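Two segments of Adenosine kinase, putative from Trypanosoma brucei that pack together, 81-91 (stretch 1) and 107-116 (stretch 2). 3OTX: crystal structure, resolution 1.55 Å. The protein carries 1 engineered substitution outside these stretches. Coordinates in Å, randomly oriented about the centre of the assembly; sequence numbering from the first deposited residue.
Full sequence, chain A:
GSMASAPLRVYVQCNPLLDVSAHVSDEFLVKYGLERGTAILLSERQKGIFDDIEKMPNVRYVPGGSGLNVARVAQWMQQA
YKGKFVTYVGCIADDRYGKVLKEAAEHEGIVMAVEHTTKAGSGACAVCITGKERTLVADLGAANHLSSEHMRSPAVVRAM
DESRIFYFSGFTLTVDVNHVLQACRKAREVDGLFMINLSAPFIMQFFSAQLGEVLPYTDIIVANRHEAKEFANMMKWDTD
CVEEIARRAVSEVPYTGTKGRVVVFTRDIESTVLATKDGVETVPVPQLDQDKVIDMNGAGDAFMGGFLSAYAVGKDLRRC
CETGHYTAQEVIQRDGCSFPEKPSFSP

Stretch 1 (81-91) YKGKFVTYVGC
Stretch 2, residues 107-116: HEGIVMAVEH

Five backbone hydrogen bonds join the two stretches, which run parallel, with T87 opposite V111 (CA to CA 4.5 Å), Y88 opposite M112 (5.1 Å) and C91 opposite E115 (4.5 Å). At the centre, V111 is held through both of its backbone polar atoms: V111 N donates to V86 O at 3.0 Å (N-H...O angle 164°), and V111 O accepts from Y88 N at 2.8 Å (169°). The partners are thus the residues before and after T87, as expected of a parallel bridge. Y88 O then receives A113 N at 2.8 Å, but the angle of 130° makes this bond weak. M112 (phi/psi -102/87) and A113 (-85/59) depart from the extended conformation here, whereas V86 to V89 remain regular, with phi from -104 to -121° and psi near 134°. Pairing resumes where E115 N donates to G90 O at 2.9 Å (158°). G90 is almost fully extended (-172/-173), and a CB on it would be crowded by Y88 CE2; its own amide N is buried without a partner.

The fifth bond, G83 N to G109 O at 2.8 Å (152°), lies at the beginning of the contact. G83 occupies the third position of a type II turn from Y81 to K84, closed by K84 N to Y81 O at 2.9 Å, and its positive phi (81/-8) favours glycine. G109 also has positive phi (104/7), ending the preceding helix in a Schellman motif. An ideal CB there would lie 2.6 Å from K82 CB, a clash, so the absence of a side chain lets K82 CB approach G109 CA to 3.8 Å.

Two waters extend this polar end. One accepts from K82 NZ at 2.9 Å and donates to H107 O at 2.6 Å, reached by a K82 side chain that is m at chi1 and t thereafter. The other accepts from F85 N at 2.9 Å and lies 2.7 Å from G109 O and 3.0 Å from V86 O, bringing the backbone just after the turn together with the residue that follows the helix. CA-H...O contacts supplement the ladder, with T87 CA 3.3 Å from V111 O, V114 CA 3.2 Å from G90 O and C91 CA 3.5 Å from E115 O.

Side chains pack on both faces of the sheet. On the face bearing Y88 and M112, the tyrosine (chi1 t, chi2 92°) places CD2 3.7 Å from M112 SD. The methionine is m at all three chi angles, and its sulfur sits obliquely to the ring, 4.6 Å from the centroid. V114 CG1 meets the ring edge, 4.1 Å from Y88 CD2, while I110 CG2 lies 3.8 Å from Y88 CB. On the face of T87, V111, C91 and E115, T87 (m) sets OG1 3.8 Å from V111 CB, and C91 (t) sets SG 3.8 Å from E115 CB. A113 CB packs 3.8 Å from both T87 CG2 and V89 CG2. Together the stretches bury 719 Å².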

# COMPACT_ATOMS: atom_id res chain seq x y z
N TYR A 81 -16.77 8.63 10.50
CA TYR A 81 -16.72 9.31 9.21
C TYR A 81 -16.87 8.36 8.04
O TYR A 81 -16.34 8.59 6.98
CB TYR A 81 -15.41 10.11 9.09
CG TYR A 81 -15.37 11.14 10.16
CD1 TYR A 81 -16.09 12.32 10.04
CD2 TYR A 81 -14.67 10.90 11.36
CE1 TYR A 81 -16.10 13.26 11.07
CE2 TYR A 81 -14.67 11.83 12.39
CZ TYR A 81 -15.38 12.99 12.23
OH TYR A 81 -15.36 13.90 13.26
N LYS A 82 -17.65 7.29 8.25
CA LYS A 82 -17.97 6.39 7.15
C LYS A 82 -18.67 7.18 6.07
O LYS A 82 -19.54 8.01 6.35
CB LYS A 82 -18.84 5.23 7.62
CG LYS A 82 -18.11 4.28 8.54
CD LYS A 82 -18.95 3.05 8.89
CE LYS A 82 -18.25 2.26 9.96
NZ LYS A 82 -19.10 1.16 10.50
N GLY A 83 -18.24 6.96 4.83
CA GLY A 83 -18.79 7.67 3.68
C GLY A 83 -18.21 9.06 3.49
O GLY A 83 -18.51 9.71 2.47
N LYS A 84 -17.41 9.52 4.46
CA LYS A 84 -16.97 10.90 4.53
C LYS A 84 -15.49 11.06 4.70
O LYS A 84 -15.03 12.12 5.13
CB LYS A 84 -17.63 11.64 5.72
CG LYS A 84 -19.15 11.64 5.76
CD LYS A 84 -19.60 12.40 7.01
CE LYS A 84 -21.06 12.18 7.32
NZ LYS A 84 -21.36 12.53 8.73
N PHE A 85 -14.72 10.01 4.39
CA PHE A 85 -13.29 10.05 4.69
C PHE A 85 -12.44 9.59 3.52
O PHE A 85 -11.81 10.41 2.85
CB PHE A 85 -13.01 9.29 6.00
CG PHE A 85 -11.57 9.24 6.40
CD1 PHE A 85 -10.70 10.28 6.15
CD2 PHE A 85 -11.08 8.09 7.03
CE1 PHE A 85 -9.33 10.17 6.51
CE2 PHE A 85 -9.72 7.98 7.41
CZ PHE A 85 -8.86 9.02 7.17
N VAL A 86 -12.44 8.29 3.22
CA VAL A 86 -11.61 7.75 2.15
C VAL A 86 -12.39 7.43 0.89
O VAL A 86 -13.50 6.88 0.95
CB VAL A 86 -10.90 6.44 2.62
CG1 VAL A 86 -10.08 5.80 1.46
CG2 VAL A 86 -10.06 6.64 3.87
N THR A 87 -11.85 7.85 -0.25
CA THR A 87 -12.35 7.39 -1.54
C THR A 87 -11.24 6.56 -2.16
O THR A 87 -10.09 6.94 -2.11
CB THR A 87 -12.63 8.58 -2.48
OG1 THR A 87 -13.67 9.35 -1.92
CG2 THR A 87 -13.06 8.09 -3.84
N TYR A 88 -11.60 5.39 -2.69
CA TYR A 88 -10.65 4.47 -3.32
C TYR A 88 -10.96 4.38 -4.80
O TYR A 88 -12.14 4.27 -5.19
CB TYR A 88 -10.80 3.06 -2.69
CG TYR A 88 -9.94 2.03 -3.31
CD1 TYR A 88 -8.67 1.76 -2.80
CD2 TYR A 88 -10.39 1.26 -4.39
CE1 TYR A 88 -7.83 0.76 -3.39
CE2 TYR A 88 -9.58 0.29 -4.98
CZ TYR A 88 -8.31 0.03 -4.47
OH TYR A 88 -7.52 -0.95 -5.05
N VAL A 89 -9.91 4.43 -5.60
CA VAL A 89 -10.02 4.27 -7.05
C VAL A 89 -9.18 3.07 -7.52
O VAL A 89 -8.00 2.94 -7.16
CB VAL A 89 -9.60 5.58 -7.79
CG1 VAL A 89 -9.50 5.41 -9.32
CG2 VAL A 89 -10.66 6.64 -7.52
N GLY A 90 -9.80 2.23 -8.35
CA GLY A 90 -9.12 1.15 -9.05
C GLY A 90 -10.12 0.54 -10.02
O GLY A 90 -11.22 1.06 -10.19
N CYS A 91 -9.74 -0.57 -10.68
CA CYS A 91 -10.56 -1.13 -11.71
C CYS A 91 -10.82 -2.60 -11.37
O CYS A 91 -9.89 -3.34 -11.02
CB CYS A 91 -9.88 -0.96 -13.08
SG CYS A 91 -10.86 -1.55 -14.48
N HIS A 107 -19.26 -1.48 2.66
CA HIS A 107 -19.81 -1.80 3.95
C HIS A 107 -19.03 -1.09 5.07
O HIS A 107 -19.67 -0.66 6.05
CB HIS A 107 -19.83 -3.34 4.14
CG HIS A 107 -20.32 -3.75 5.48
ND1 HIS A 107 -19.47 -4.33 6.41
CD2 HIS A 107 -21.52 -3.63 6.09
CE1 HIS A 107 -20.15 -4.57 7.51
NE2 HIS A 107 -21.40 -4.16 7.35
N GLU A 108 -17.71 -1.02 4.94
CA GLU A 108 -16.83 -0.35 5.94
C GLU A 108 -16.85 1.17 5.85
O GLU A 108 -16.30 1.83 6.74
CB GLU A 108 -15.43 -0.93 5.92
CG GLU A 108 -15.46 -2.36 6.48
CD GLU A 108 -14.25 -3.17 6.15
OE1 GLU A 108 -13.23 -2.58 5.78
OE2 GLU A 108 -14.33 -4.40 6.29
N GLY A 109 -17.48 1.73 4.82
CA GLY A 109 -17.60 3.21 4.71
C GLY A 109 -16.65 3.83 3.69
O GLY A 109 -16.56 5.06 3.61
N ILE A 110 -15.94 3.02 2.92
CA ILE A 110 -15.10 3.55 1.86
C ILE A 110 -15.97 3.89 0.66
O ILE A 110 -16.85 3.11 0.29
CB ILE A 110 -14.00 2.55 1.47
CG1 ILE A 110 -13.07 2.34 2.69
CG2 ILE A 110 -13.18 3.02 0.23
CD1 ILE A 110 -12.38 1.09 2.65
N VAL A 111 -15.73 5.06 0.06
CA VAL A 111 -16.38 5.37 -1.21
C VAL A 111 -15.55 4.70 -2.30
O VAL A 111 -14.36 4.95 -2.44
CB VAL A 111 -16.47 6.88 -1.44
CG1 VAL A 111 -17.13 7.15 -2.81
CG2 VAL A 111 -17.26 7.52 -0.30
N MET A 112 -16.18 3.80 -3.04
CA MET A 112 -15.48 2.99 -4.04
C MET A 112 -15.73 3.54 -5.44
O MET A 112 -16.68 3.17 -6.11
CB MET A 112 -15.91 1.52 -3.93
CG MET A 112 -15.37 0.84 -2.69
SD MET A 112 -13.58 0.62 -2.73
CE MET A 112 -13.38 -0.94 -3.63
N ALA A 113 -14.89 4.50 -5.84
CA ALA A 113 -15.01 5.14 -7.14
C ALA A 113 -14.29 4.29 -8.18
O ALA A 113 -13.34 4.73 -8.84
CB ALA A 113 -14.47 6.57 -7.08
N VAL A 114 -14.74 3.03 -8.31
CA VAL A 114 -14.05 2.04 -9.17
C VAL A 114 -14.62 1.99 -10.57
O VAL A 114 -15.81 2.32 -10.79
CB VAL A 114 -14.09 0.60 -8.52
CG1 VAL A 114 -13.25 0.61 -7.22
CG2 VAL A 114 -15.54 0.16 -8.26
N GLU A 115 -13.73 1.66 -11.49
CA GLU A 115 -14.08 1.39 -12.86
C GLU A 115 -14.52 -0.05 -12.98
O GLU A 115 -13.99 -0.87 -12.26
CB GLU A 115 -12.85 1.63 -13.74
CG GLU A 115 -13.14 1.51 -15.25
CD GLU A 115 -12.00 1.98 -16.11
OE1 GLU A 115 -10.88 2.14 -15.60
OE2 GLU A 115 -12.24 2.16 -17.35
N HIS A 116 -15.44 -0.35 -13.89
CA HIS A 116 -15.72 -1.74 -14.24
C HIS A 116 -15.28 -1.97 -15.66
O HIS A 116 -15.51 -1.12 -16.54
CB HIS A 116 -17.21 -2.09 -14.16
CG HIS A 116 -17.77 -1.98 -12.77
ND1 HIS A 116 -18.04 -3.08 -11.99
CD2 HIS A 116 -18.06 -0.90 -12.02
CE1 HIS A 116 -18.51 -2.68 -10.82
NE2 HIS A 116 -18.53 -1.36 -10.82
O HOH W 1 -19.71 -0.94 8.59
O HOH W 2 -15.33 7.45 3.20